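Local coordinates for molybdopterin biosynthesis moeA protein (Pyrococcus horikoshii, PDB 1WU2), which probably acts in molybdenum cofactor biosynthesis, where proteins of the MoeA family help to insert molybdenum into molybdopterin, at residues Asp19-Ile24 and Phe287-Lys292; Pro183-Ile188 and Glu250-Leu255; Arg11-Leu16 and Leu274-Thr279. One frame throughout, in Å; residues are numbered along the deposited sequence.

Contact 1: Asp19-Ile24 and Phe287-Lys292; sequences DDINEI and FGYGEK
Asp20 meets Tyr289 with its carboxylate and Lys292 with both carboxylate and backbone carbonyl, a compact case of one residue serving two partners. Its CB lies beside the phenol, 3.8 Å from Tyr289 CE2. With CG anti to the backbone N (chi1 -159°), the next atom comes to the edge of the Tyr289 ring, in its plane, although the carboxylate itself is turned 73° from the ring. At the tip, OD2 accepts a hydrogen bond of 2.7 Å from Tyr289 OH on its anti lone pair. The same OD2 forms a looser salt bridge with Lys292 NZ at 3.6 Å.

The lysine is held more closely by the backbone: Lys292 NZ donates to Asp20 O at 2.6 Å, tilted 30° from the carbonyl plane. It also donates to a water at 3.0 Å, which Asn22 ND2 reaches by a weak bond. Ile21 CD1 lies 3.4 Å from Tyr289 OH, and this hydroxyl accepts a weak bond from Lys292 N at 3.3 Å. Glu291 and Lys292 both have left-handed backbone conformations, as in a type I' turn, where the chain reverses between strands 288-290 and 293-295.

Around the site, Leu17 of helix 10-20 touches Tyr289, Phe294 meets its ring edge-to-face, and Met318 of helix 300-319 packs on Ile21. The contact thus joins the last part of helix 10-20 and the loop after it, in the MoeA N-terminal region, to a hairpin of the probable molybdopterin-binding domain. The ammonium group sits between a carboxylate and a carbonyl, a setting that would probably stabilise its positive charge, while the bond from the phenol is likely to help hold the turn of the carboxylate.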
ATOM      1  N   ASP A  19       9.058  -4.870  23.401  1.00 30.63           N
ATOM      2  CA  ASP A  19      10.254  -5.411  24.048  1.00 31.03           C
ATOM      3  C   ASP A  19      10.137  -6.929  24.235  1.00 31.35           C
ATOM      4  O   ASP A  19      11.144  -7.634  24.243  1.00 31.45           O
ATOM      5  CB  ASP A  19      10.500  -4.748  25.413  1.00 31.10           C
ATOM      6  CG  ASP A  19      11.065  -3.329  25.306  1.00 31.53           C
ATOM      7  OD1 ASP A  19      11.457  -2.883  24.202  1.00 31.59           O
ATOM      8  OD2 ASP A  19      11.152  -2.579  26.304  1.00 31.95           O
ATOM      9  N   ASP A  20       8.909  -7.418  24.395  1.00 31.76           N
ATOM     10  CA  ASP A  20       8.637  -8.853  24.508  1.00 32.26           C
ATOM     11  C   ASP A  20       8.737  -9.592  23.165  1.00 32.73           C
ATOM     12  O   ASP A  20       8.922 -10.809  23.139  1.00 32.58           O
ATOM     13  CB  ASP A  20       7.244  -9.073  25.116  1.00 32.31           C
ATOM     14  CG  ASP A  20       7.076 -10.458  25.721  1.00 32.45           C
ATOM     15  OD1 ASP A  20       7.881 -10.828  26.597  1.00 33.02           O
ATOM     16  OD2 ASP A  20       6.159 -11.240  25.394  1.00 32.26           O
ATOM     17  N   ILE A  21       8.607  -8.853  22.064  1.00 33.31           N
ATOM     18  CA  ILE A  21       8.601  -9.420  20.714  1.00 33.85           C
ATOM     19  C   ILE A  21       9.989  -9.339  20.074  1.00 34.27           C
ATOM     20  O   ILE A  21      10.604  -8.271  20.037  1.00 34.38           O
ATOM     21  CB  ILE A  21       7.563  -8.678  19.827  1.00 33.89           C
ATOM     22  CG1 ILE A  21       6.159  -8.753  20.441  1.00 33.67           C
ATOM     23  CG2 ILE A  21       7.562  -9.238  18.399  1.00 34.22           C
ATOM     24  CD1 ILE A  21       5.487 -10.113  20.353  1.00 33.53           C
ATOM     25  N   ASN A  22      10.470 -10.471  19.564  1.00 34.80           N
ATOM     26  CA  ASN A  22      11.769 -10.538  18.895  1.00 35.20           C
ATOM     27  C   ASN A  22      11.624 -10.697  17.385  1.00 35.48           C
ATOM     28  O   ASN A  22      10.603 -11.186  16.896  1.00 35.24           O
ATOM     29  CB  ASN A  22      12.588 -11.704  19.449  1.00 35.34           C
ATOM     30  CG  ASN A  22      12.847 -11.578  20.939  1.00 35.51           C
ATOM     31  OD1 ASN A  22      13.344 -10.557  21.410  1.00 35.70           O
ATOM     32  ND2 ASN A  22      12.507 -12.619  21.687  1.00 36.03           N
ATOM     33  N   GLU A  23      12.655 -10.275  16.653  1.00 35.96           N
ATOM     34  CA  GLU A  23      12.725 -10.506  15.217  1.00 36.36           C
ATOM     35  C   GLU A  23      12.894 -12.002  14.963  1.00 36.74           C
ATOM     36  O   GLU A  23      13.822 -12.618  15.481  1.00 36.68           O
ATOM     37  CB  GLU A  23      13.892  -9.731  14.593  1.00 36.38           C
ATOM     38  CG  GLU A  23      13.865  -9.702  13.069  1.00 36.54           C
ATOM     39  CD  GLU A  23      14.942  -8.816  12.471  1.00 36.53           C
ATOM     40  OE1 GLU A  23      14.960  -7.607  12.778  1.00 37.01           O
ATOM     41  OE2 GLU A  23      15.770  -9.326  11.690  1.00 36.28           O
ATOM     42  N   ILE A  24      11.971 -12.584  14.202  1.00 37.25           N
ATOM     43  CA  ILE A  24      12.094 -13.970  13.750  1.00 37.77           C
ATOM     44  C   ILE A  24      13.409 -14.159  12.983  1.00 38.00           C
ATOM     45  O   ILE A  24      13.788 -13.317  12.170  1.00 37.95           O
ATOM     46  CB  ILE A  24      10.857 -14.372  12.889  1.00 37.88           C
ATOM     47  CG1 ILE A  24       9.689 -14.760  13.801  1.00 38.13           C
ATOM     48  CG2 ILE A  24      11.174 -15.532  11.942  1.00 38.30           C
ATOM     49  CD1 ILE A  24       8.352 -14.835  13.088  1.00 38.09           C
ATOM     50  N   PHE A 287      -7.756  -3.701  25.902  1.00 33.51           N
ATOM     51  CA  PHE A 287      -6.663  -4.479  25.320  1.00 33.22           C
ATOM     52  C   PHE A 287      -5.622  -4.869  26.376  1.00 33.00           C
ATOM     53  O   PHE A 287      -5.258  -4.060  27.228  1.00 32.99           O
ATOM     54  CB  PHE A 287      -5.991  -3.688  24.185  1.00 33.12           C
ATOM     55  CG  PHE A 287      -4.753  -4.342  23.637  1.00 32.86           C
ATOM     56  CD1 PHE A 287      -4.842  -5.360  22.695  1.00 32.72           C
ATOM     57  CD2 PHE A 287      -3.497  -3.938  24.066  1.00 32.55           C
ATOM     58  CE1 PHE A 287      -3.692  -5.964  22.195  1.00 32.97           C
ATOM     59  CE2 PHE A 287      -2.351  -4.537  23.574  1.00 32.64           C
ATOM     60  CZ  PHE A 287      -2.447  -5.552  22.638  1.00 32.86           C
ATOM     61  N   GLY A 288      -5.164  -6.118  26.309  1.00 32.81           N
ATOM     62  CA  GLY A 288      -4.058  -6.604  27.124  1.00 32.66           C
ATOM     63  C   GLY A 288      -3.097  -7.457  26.308  1.00 32.56           C
ATOM     64  O   GLY A 288      -3.365  -7.767  25.143  1.00 32.59           O
ATOM     65  N   TYR A 289      -1.971  -7.830  26.913  1.00 32.24           N
ATOM     66  CA  TYR A 289      -0.992  -8.686  26.251  1.00 32.11           C
ATOM     67  C   TYR A 289      -0.051  -9.392  27.230  1.00 32.21           C
ATOM     68  O   TYR A 289       0.378  -8.807  28.224  1.00 31.95           O
ATOM     69  CB  TYR A 289      -0.159  -7.884  25.248  1.00 32.10           C
ATOM     70  CG  TYR A 289       1.067  -8.630  24.765  1.00 31.61           C
ATOM     71  CD1 TYR A 289       0.987  -9.510  23.689  1.00 31.02           C
ATOM     72  CD2 TYR A 289       2.295  -8.482  25.405  1.00 31.00           C
ATOM     73  CE1 TYR A 289       2.098 -10.207  23.252  1.00 30.95           C
ATOM     74  CE2 TYR A 289       3.412  -9.179  24.978  1.00 31.24           C
ATOM     75  CZ  TYR A 289       3.307 -10.040  23.899  1.00 31.04           C
ATOM     76  OH  TYR A 289       4.410 -10.732  23.468  1.00 31.28           O
ATOM     77  N   GLY A 290       0.278 -10.643  26.914  1.00 32.27           N
ATOM     78  CA  GLY A 290       1.255 -11.418  27.658  1.00 32.47           C
ATOM     79  C   GLY A 290       1.528 -12.772  27.013  1.00 32.70           C
ATOM     80  O   GLY A 290       0.608 -13.416  26.511  1.00 32.63           O
ATOM     81  N   GLU A 291       2.790 -13.198  27.031  1.00 33.07           N
ATOM     82  CA  GLU A 291       3.211 -14.498  26.488  1.00 33.28           C
ATOM     83  C   GLU A 291       2.834 -14.683  25.015  1.00 33.24           C
ATOM     84  O   GLU A 291       2.349 -15.748  24.622  1.00 33.39           O
ATOM     85  CB  GLU A 291       2.628 -15.651  27.311  1.00 33.44           C
ATOM     86  CG  GLU A 291       2.792 -15.512  28.811  1.00 34.06           C
ATOM     87  CD  GLU A 291       2.449 -16.798  29.542  1.00 35.13           C
ATOM     88  OE1 GLU A 291       3.387 -17.550  29.884  1.00 36.40           O
ATOM     89  OE2 GLU A 291       1.246 -17.065  29.766  1.00 34.94           O
ATOM     90  N   LYS A 292       3.067 -13.642  24.213  1.00 33.13           N
ATOM     91  CA  LYS A 292       2.753 -13.641  22.777  1.00 32.96           C
ATOM     92  C   LYS A 292       1.251 -13.632  22.461  1.00 32.89           C
ATOM     93  O   LYS A 292       0.869 -13.854  21.316  1.00 32.94           O
ATOM     94  CB  LYS A 292       3.421 -14.829  22.055  1.00 32.95           C
ATOM     95  CG  LYS A 292       4.876 -15.092  22.435  1.00 32.96           C
ATOM     96  CD  LYS A 292       5.730 -13.850  22.273  1.00 33.34           C
ATOM     97  CE  LYS A 292       7.212 -14.189  22.277  1.00 33.76           C
ATOM     98  NZ  LYS A 292       7.998 -13.192  23.041  1.00 33.96           N
TER
HETATM   99  O   HOH W   1      10.161 -13.862  21.122  1.00 63.33           O

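Contact 2: Pro183-Ile188 and Glu250-Leu255; sequences PKVGII and ECDIVL
Lys184 O accepts two backbone donors, Cys251 N at 3.2 Å and, weakly, Asp252 N at 3.5 Å, and so starts the parallel pairing of strands 184-190 and 252-255. With strand 226-233 on the far side of 184-190, the order is consistent with a Rossmann-like alpha/beta sheet. The pairing then runs from Gly186 N to Asp252 O, from Val254 N to Gly186 O at 2.8 Å, and from Ile188 N to Val254 O.

The two faces differ. Ile188, Ile253 and Leu255 turn to the side touched by helix 243-249, whereas Val185 reaches Leu315 of helix 300-319 on the other. Glu250 folds over Gly186, its OE2 3.3 Å from Gly186 CA, where a CB on Gly186 would collide with OE2 as it stands; its OE1 is bonded to Tyr230 OH. Asp252 has CG between its backbone N and carbonyl carbon (chi1 89°), which places CG beside Val185; OD1 and OD2 then meet the methyls of that valine. Both oxygens are buried without a polar partner in the model, and OD1 rests 3.4 Å from Val185 CG1.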
ATOM      1  N   PRO A 183       5.538 -14.493   9.915  1.00 28.60           N
ATOM      2  CA  PRO A 183       5.113 -14.893  11.258  1.00 28.71           C
ATOM      3  C   PRO A 183       3.733 -15.530  11.215  1.00 28.88           C
ATOM      4  O   PRO A 183       2.818 -14.972  10.614  1.00 28.94           O
ATOM      5  CB  PRO A 183       5.063 -13.567  12.031  1.00 28.74           C
ATOM      6  CG  PRO A 183       5.917 -12.631  11.267  1.00 28.70           C
ATOM      7  CD  PRO A 183       5.828 -13.050   9.840  1.00 28.56           C
ATOM      8  N   LYS A 184       3.598 -16.699  11.825  1.00 29.15           N
ATOM      9  CA  LYS A 184       2.305 -17.351  11.940  1.00 29.27           C
ATOM     10  C   LYS A 184       1.526 -16.682  13.071  1.00 29.08           C
ATOM     11  O   LYS A 184       2.003 -16.618  14.198  1.00 29.03           O
ATOM     12  CB  LYS A 184       2.492 -18.841  12.215  1.00 29.51           C
ATOM     13  CG  LYS A 184       3.167 -19.599  11.073  1.00 30.06           C
ATOM     14  CD  LYS A 184       3.791 -20.921  11.546  1.00 31.01           C
ATOM     15  CE  LYS A 184       5.120 -21.232  10.848  1.00 31.56           C
ATOM     16  NZ  LYS A 184       6.132 -21.805  11.795  1.00 32.04           N
ATOM     17  N   VAL A 185       0.338 -16.173  12.757  1.00 28.99           N
ATOM     18  CA  VAL A 185      -0.503 -15.468  13.719  1.00 28.92           C
ATOM     19  C   VAL A 185      -1.803 -16.236  13.917  1.00 29.01           C
ATOM     20  O   VAL A 185      -2.631 -16.288  13.015  1.00 28.67           O
ATOM     21  CB  VAL A 185      -0.837 -14.043  13.215  1.00 28.90           C
ATOM     22  CG1 VAL A 185      -1.795 -13.321  14.170  1.00 28.93           C
ATOM     23  CG2 VAL A 185       0.433 -13.239  13.012  1.00 28.63           C
ATOM     24  N   GLY A 186      -1.976 -16.825  15.097  1.00 29.29           N
ATOM     25  CA  GLY A 186      -3.203 -17.517  15.443  1.00 29.66           C
ATOM     26  C   GLY A 186      -4.358 -16.553  15.657  1.00 30.04           C
ATOM     27  O   GLY A 186      -4.155 -15.417  16.080  1.00 29.77           O
ATOM     28  N   ILE A 187      -5.568 -17.010  15.355  1.00 30.52           N
ATOM     29  CA  ILE A 187      -6.776 -16.205  15.512  1.00 30.86           C
ATOM     30  C   ILE A 187      -7.861 -17.054  16.173  1.00 31.53           C
ATOM     31  O   ILE A 187      -8.392 -17.977  15.554  1.00 31.53           O
ATOM     32  CB  ILE A 187      -7.263 -15.676  14.137  1.00 30.77           C
ATOM     33  CG1 ILE A 187      -6.241 -14.698  13.542  1.00 30.79           C
ATOM     34  CG2 ILE A 187      -8.625 -14.998  14.272  1.00 30.54           C
ATOM     35  CD1 ILE A 187      -6.559 -14.238  12.127  1.00 30.34           C
ATOM     36  N   ILE A 188      -8.170 -16.744  17.431  1.00 32.35           N
ATOM     37  CA  ILE A 188      -9.251 -17.394  18.168  1.00 33.12           C
ATOM     38  C   ILE A 188     -10.374 -16.396  18.381  1.00 33.83           C
ATOM     39  O   ILE A 188     -10.158 -15.362  18.993  1.00 33.93           O
ATOM     40  CB  ILE A 188      -8.773 -17.859  19.560  1.00 33.07           C
ATOM     41  CG1 ILE A 188      -7.555 -18.772  19.458  1.00 33.40           C
ATOM     42  CG2 ILE A 188      -9.899 -18.577  20.288  1.00 33.12           C
ATOM     43  CD1 ILE A 188      -6.864 -18.994  20.798  1.00 33.70           C
ATOM     44  N   GLU A 250       2.259 -21.296  16.802  1.00 38.92           N
ATOM     45  CA  GLU A 250       2.461 -19.952  16.259  1.00 38.78           C
ATOM     46  C   GLU A 250       3.488 -19.121  17.006  1.00 38.41           C
ATOM     47  O   GLU A 250       3.875 -19.434  18.130  1.00 38.51           O
ATOM     48  CB  GLU A 250       1.145 -19.176  16.267  1.00 38.92           C
ATOM     49  CG  GLU A 250       0.326 -19.331  15.002  1.00 39.43           C
ATOM     50  CD  GLU A 250      -0.921 -20.144  15.202  1.00 40.17           C
ATOM     51  OE1 GLU A 250      -1.382 -20.747  14.218  1.00 42.35           O
ATOM     52  OE2 GLU A 250      -1.444 -20.185  16.333  1.00 42.02           O
ATOM     53  N   CYS A 251       3.898 -18.037  16.354  1.00 37.94           N
ATOM     54  CA  CYS A 251       4.838 -17.082  16.919  1.00 37.60           C
ATOM     55  C   CYS A 251       4.092 -16.134  17.859  1.00 37.16           C
ATOM     56  O   CYS A 251       4.544 -15.865  18.972  1.00 36.92           O
ATOM     57  CB  CYS A 251       5.534 -16.301  15.799  1.00 37.69           C
ATOM     58  SG  CYS A 251       6.091 -17.308  14.399  1.00 38.21           S
ATOM     59  N   ASP A 252       2.960 -15.617  17.390  1.00 36.79           N
ATOM     60  CA  ASP A 252       2.030 -14.873  18.240  1.00 36.51           C
ATOM     61  C   ASP A 252       0.601 -15.349  17.990  1.00 36.15           C
ATOM     62  O   ASP A 252       0.335 -16.045  17.013  1.00 36.02           O
ATOM     63  CB  ASP A 252       2.193 -13.346  18.057  1.00 36.54           C
ATOM     64  CG  ASP A 252       1.327 -12.770  16.933  1.00 37.08           C
ATOM     65  OD1 ASP A 252       0.103 -13.002  16.926  1.00 38.34           O
ATOM     66  OD2 ASP A 252       1.779 -12.037  16.027  1.00 37.37           O
ATOM     67  N   ILE A 253      -0.308 -14.990  18.891  1.00 35.75           N
ATOM     68  CA  ILE A 253      -1.711 -15.376  18.768  1.00 35.48           C
ATOM     69  C   ILE A 253      -2.635 -14.230  19.205  1.00 35.50           C
ATOM     70  O   ILE A 253      -2.382 -13.539  20.185  1.00 35.25           O
ATOM     71  CB  ILE A 253      -2.018 -16.753  19.501  1.00 35.31           C
ATOM     72  CG1 ILE A 253      -3.202 -16.660  20.468  1.00 34.78           C
ATOM     73  CG2 ILE A 253      -0.785 -17.316  20.221  1.00 35.35           C
ATOM     74  CD1 ILE A 253      -4.531 -16.879  19.799  1.00 34.56           C
ATOM     75  N   VAL A 254      -3.701 -14.049  18.437  1.00 35.67           N
ATOM     76  CA  VAL A 254      -4.688 -13.007  18.642  1.00 35.89           C
ATOM     77  C   VAL A 254      -5.989 -13.682  19.057  1.00 36.31           C
ATOM     78  O   VAL A 254      -6.402 -14.652  18.436  1.00 36.06           O
ATOM     79  CB  VAL A 254      -4.902 -12.223  17.318  1.00 35.74           C
ATOM     80  CG1 VAL A 254      -6.278 -11.587  17.260  1.00 35.83           C
ATOM     81  CG2 VAL A 254      -3.806 -11.173  17.123  1.00 35.77           C
ATOM     82  N   LEU A 255      -6.629 -13.185  20.111  1.00 37.10           N
ATOM     83  CA  LEU A 255      -7.937 -13.705  20.515  1.00 37.75           C
ATOM     84  C   LEU A 255      -8.944 -12.599  20.841  1.00 38.32           C
ATOM     85  O   LEU A 255      -8.595 -11.564  21.398  1.00 38.01           O
ATOM     86  CB  LEU A 255      -7.817 -14.703  21.674  1.00 37.71           C
ATOM     87  CG  LEU A 255      -7.125 -14.263  22.963  1.00 37.90           C
ATOM     88  CD1 LEU A 255      -8.137 -13.744  23.982  1.00 38.33           C
ATOM     89  CD2 LEU A 255      -6.335 -15.426  23.546  1.00 38.03           C
TER

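Contact 3: Arg11-Leu16 and Leu274-Thr279; sequences REALKL and LLFHGT
Over one face of the Phe276 ring lies the methyl of Ala13, with CB 4.1 Å from the ring centroid and 17° off the normal, displaced toward the rim: a CH-pi contact between helix and strand. Ala13 O comes to 3.3 Å from Phe276 CE2, from the same side of the ring as the methyl. Leu16, one helical turn further on, approaches obliquely, its CD1 4.1 Å from Phe276 CD2, and the two side chains run alongside in opposing senses. CG of Phe276 stands between its backbone N and carbonyl carbon (chi1 60°), on a CB that already points toward the helix.

Two neighbours extend the contact along the helix. Leu275 brings CD1 to 3.8 Å from Leu16 O, and Thr279 sets OG1 3.6 Å from Ala13 CB while bonding to Val8 O. An alanine in place of Phe276 would probably open a gap beneath helix 10-20, leaving the Ala13 methyl without its ring face and the Leu16 side chain without its aromatic neighbour.

No hydrogen bond crosses between the two segments; the contact is van der Waals and CH-pi in kind. The strand is an outermost one of its sheet within the chain, and its shape is distinctive: Leu275 and Phe276 both lie opposite Tyr289 of strand 288-290, the arrangement of a classic beta bulge, and both side chains point toward helix 10-20.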
ATOM      1  N   ARG A  11       2.028   4.612  25.199  1.00 32.52           N
ATOM      2  CA  ARG A  11       3.455   4.525  24.880  1.00 32.81           C
ATOM      3  C   ARG A  11       4.195   3.554  25.799  1.00 32.62           C
ATOM      4  O   ARG A  11       5.130   2.889  25.366  1.00 32.40           O
ATOM      5  CB  ARG A  11       4.118   5.906  24.911  1.00 33.00           C
ATOM      6  CG  ARG A  11       3.677   6.841  23.779  1.00 34.26           C
ATOM      7  CD  ARG A  11       4.208   6.464  22.392  1.00 35.47           C
ATOM      8  NE  ARG A  11       3.515   7.187  21.323  1.00 36.67           N
ATOM      9  CZ  ARG A  11       3.584   6.890  20.023  1.00 37.71           C
ATOM     10  NH1 ARG A  11       4.322   5.871  19.587  1.00 37.62           N
ATOM     11  NH2 ARG A  11       2.906   7.624  19.145  1.00 38.36           N
ATOM     12  N   GLU A  12       3.769   3.469  27.058  1.00 32.70           N
ATOM     13  CA  GLU A  12       4.313   2.476  27.985  1.00 32.71           C
ATOM     14  C   GLU A  12       3.868   1.066  27.597  1.00 32.34           C
ATOM     15  O   GLU A  12       4.647   0.121  27.700  1.00 32.26           O
ATOM     16  CB  GLU A  12       3.888   2.765  29.431  1.00 32.90           C
ATOM     17  CG  GLU A  12       4.507   1.809  30.451  1.00 33.83           C
ATOM     18  CD  GLU A  12       4.137   2.117  31.894  1.00 35.08           C
ATOM     19  OE1 GLU A  12       3.294   3.008  32.140  1.00 35.98           O
ATOM     20  OE2 GLU A  12       4.698   1.451  32.793  1.00 36.21           O
ATOM     21  N   ALA A  13       2.615   0.935  27.166  1.00 31.98           N
ATOM     22  CA  ALA A  13       2.049  -0.358  26.782  1.00 31.88           C
ATOM     23  C   ALA A  13       2.687  -0.884  25.504  1.00 31.65           C
ATOM     24  O   ALA A  13       2.881  -2.086  25.356  1.00 31.61           O
ATOM     25  CB  ALA A  13       0.542  -0.247  26.591  1.00 31.87           C
ATOM     26  N   LEU A  14       3.003   0.023  24.586  1.00 31.42           N
ATOM     27  CA  LEU A  14       3.579  -0.348  23.302  1.00 31.27           C
ATOM     28  C   LEU A  14       5.019  -0.795  23.496  1.00 31.13           C
ATOM     29  O   LEU A  14       5.483  -1.695  22.809  1.00 30.88           O
ATOM     30  CB  LEU A  14       3.512   0.825  22.316  1.00 31.25           C
ATOM     31  CG  LEU A  14       4.042   0.552  20.904  1.00 31.12           C
ATOM     32  CD1 LEU A  14       3.165  -0.471  20.188  1.00 31.21           C
ATOM     33  CD2 LEU A  14       4.147   1.844  20.099  1.00 30.95           C
ATOM     34  N   LYS A  15       5.717  -0.168  24.440  1.00 31.04           N
ATOM     35  CA  LYS A  15       7.098  -0.533  24.746  1.00 31.16           C
ATOM     36  C   LYS A  15       7.176  -1.886  25.459  1.00 30.82           C
ATOM     37  O   LYS A  15       8.046  -2.698  25.155  1.00 30.73           O
ATOM     38  CB  LYS A  15       7.764   0.546  25.604  1.00 31.34           C
ATOM     39  CG  LYS A  15       9.288   0.462  25.640  1.00 32.29           C
ATOM     40  CD  LYS A  15       9.840   0.629  27.051  1.00 33.60           C
ATOM     41  CE  LYS A  15      11.326   0.982  27.042  1.00 34.20           C
ATOM     42  NZ  LYS A  15      12.180  -0.169  26.644  1.00 34.33           N
ATOM     43  N   LEU A  16       6.274  -2.118  26.408  1.00 30.43           N
ATOM     44  CA  LEU A  16       6.247  -3.373  27.155  1.00 30.21           C
ATOM     45  C   LEU A  16       5.983  -4.530  26.200  1.00 29.99           C
ATOM     46  O   LEU A  16       6.641  -5.566  26.272  1.00 29.93           O
ATOM     47  CB  LEU A  16       5.162  -3.343  28.243  1.00 30.24           C
ATOM     48  CG  LEU A  16       5.440  -2.520  29.504  1.00 30.03           C
ATOM     49  CD1 LEU A  16       4.170  -2.361  30.333  1.00 29.62           C
ATOM     50  CD2 LEU A  16       6.545  -3.147  30.346  1.00 30.16           C
ATOM     51  N   LEU A 274      -0.307 -11.874  32.177  1.00 41.99           N
ATOM     52  CA  LEU A 274      -0.333 -10.596  31.468  1.00 41.12           C
ATOM     53  C   LEU A 274       0.710  -9.595  31.969  1.00 40.30           C
ATOM     54  O   LEU A 274       0.852  -9.384  33.172  1.00 40.18           O
ATOM     55  CB  LEU A 274      -1.728  -9.974  31.589  1.00 41.06           C
ATOM     56  CG  LEU A 274      -2.888 -10.849  31.096  1.00 40.95           C
ATOM     57  CD1 LEU A 274      -4.203 -10.436  31.737  1.00 40.90           C
ATOM     58  CD2 LEU A 274      -2.993 -10.806  29.577  1.00 40.98           C
ATOM     59  N   LEU A 275       1.442  -8.993  31.032  1.00 39.30           N
ATOM     60  CA  LEU A 275       2.263  -7.819  31.318  1.00 38.54           C
ATOM     61  C   LEU A 275       1.371  -6.621  31.631  1.00 37.74           C
ATOM     62  O   LEU A 275       1.639  -5.866  32.566  1.00 37.77           O
ATOM     63  CB  LEU A 275       3.167  -7.479  30.130  1.00 38.54           C
ATOM     64  CG  LEU A 275       4.293  -8.462  29.819  1.00 38.69           C
ATOM     65  CD1 LEU A 275       4.912  -8.143  28.466  1.00 38.76           C
ATOM     66  CD2 LEU A 275       5.350  -8.439  30.915  1.00 39.00           C
ATOM     67  N   PHE A 276       0.324  -6.444  30.829  1.00 36.75           N
ATOM     68  CA  PHE A 276      -0.686  -5.419  31.089  1.00 36.03           C
ATOM     69  C   PHE A 276      -2.076  -5.835  30.597  1.00 35.57           C
ATOM     70  O   PHE A 276      -2.229  -6.789  29.839  1.00 35.40           O
ATOM     71  CB  PHE A 276      -0.275  -4.073  30.472  1.00 35.96           C
ATOM     72  CG  PHE A 276      -0.091  -4.114  28.978  1.00 35.43           C
ATOM     73  CD1 PHE A 276      -1.144  -3.811  28.127  1.00 34.97           C
ATOM     74  CD2 PHE A 276       1.136  -4.454  28.427  1.00 35.09           C
ATOM     75  CE1 PHE A 276      -0.978  -3.851  26.752  1.00 34.65           C
ATOM     76  CE2 PHE A 276       1.309  -4.495  27.048  1.00 34.74           C
ATOM     77  CZ  PHE A 276       0.251  -4.191  26.212  1.00 34.51           C
ATOM     78  N   HIS A 277      -3.080  -5.099  31.058  1.00 34.99           N
ATOM     79  CA  HIS A 277      -4.479  -5.336  30.712  1.00 34.52           C
ATOM     80  C   HIS A 277      -5.272  -4.126  31.202  1.00 34.20           C
ATOM     81  O   HIS A 277      -5.257  -3.802  32.389  1.00 33.99           O
ATOM     82  CB  HIS A 277      -4.994  -6.616  31.370  1.00 34.49           C
ATOM     83  CG  HIS A 277      -6.376  -7.010  30.944  1.00 34.37           C
ATOM     84  ND1 HIS A 277      -6.812  -6.921  29.640  1.00 34.29           N
ATOM     85  CD2 HIS A 277      -7.416  -7.509  31.653  1.00 34.54           C
ATOM     86  CE1 HIS A 277      -8.061  -7.344  29.563  1.00 33.95           C
ATOM     87  NE2 HIS A 277      -8.453  -7.703  30.772  1.00 34.27           N
ATOM     88  N   GLY A 278      -5.961  -3.462  30.281  1.00 33.75           N
ATOM     89  CA  GLY A 278      -6.576  -2.183  30.565  1.00 33.45           C
ATOM     90  C   GLY A 278      -5.581  -1.116  30.175  1.00 33.21           C
ATOM     91  O   GLY A 278      -4.609  -0.862  30.886  1.00 33.05           O
ATOM     92  N   THR A 279      -5.820  -0.509  29.021  1.00 32.87           N
ATOM     93  CA  THR A 279      -4.912   0.463  28.446  1.00 32.69           C
ATOM     94  C   THR A 279      -5.648   1.772  28.169  1.00 32.47           C
ATOM     95  O   THR A 279      -6.870   1.870  28.311  1.00 32.25           O
ATOM     96  CB  THR A 279      -4.256  -0.131  27.167  1.00 32.78           C
ATOM     97  OG1 THR A 279      -2.993   0.502  26.914  1.00 33.23           O
ATOM     98  CG2 THR A 279      -5.073   0.156  25.917  1.00 32.36           C
TER

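The three contacts illustrate how one mixed sheet can serve both as a domain core and as a docking surface. Contact 2 lies in its parallel part, while contacts 1 and 3 lie on the antiparallel strands 288-290 and 276-277, and both set helix 10-20 against them. Contact 1 is the middle member, its centre about 11 Å from that of contact 2 and about 10 Å from that of contact 3. It touches both through the backbone: Lys292 O to Ile253 N is 2.9 Å, and Tyr289 O to Leu275 N is 3.0 Å, each a probable hydrogen bond. Contacts 2 and 3 stay apart, with nearest atoms about 8 Å from each other.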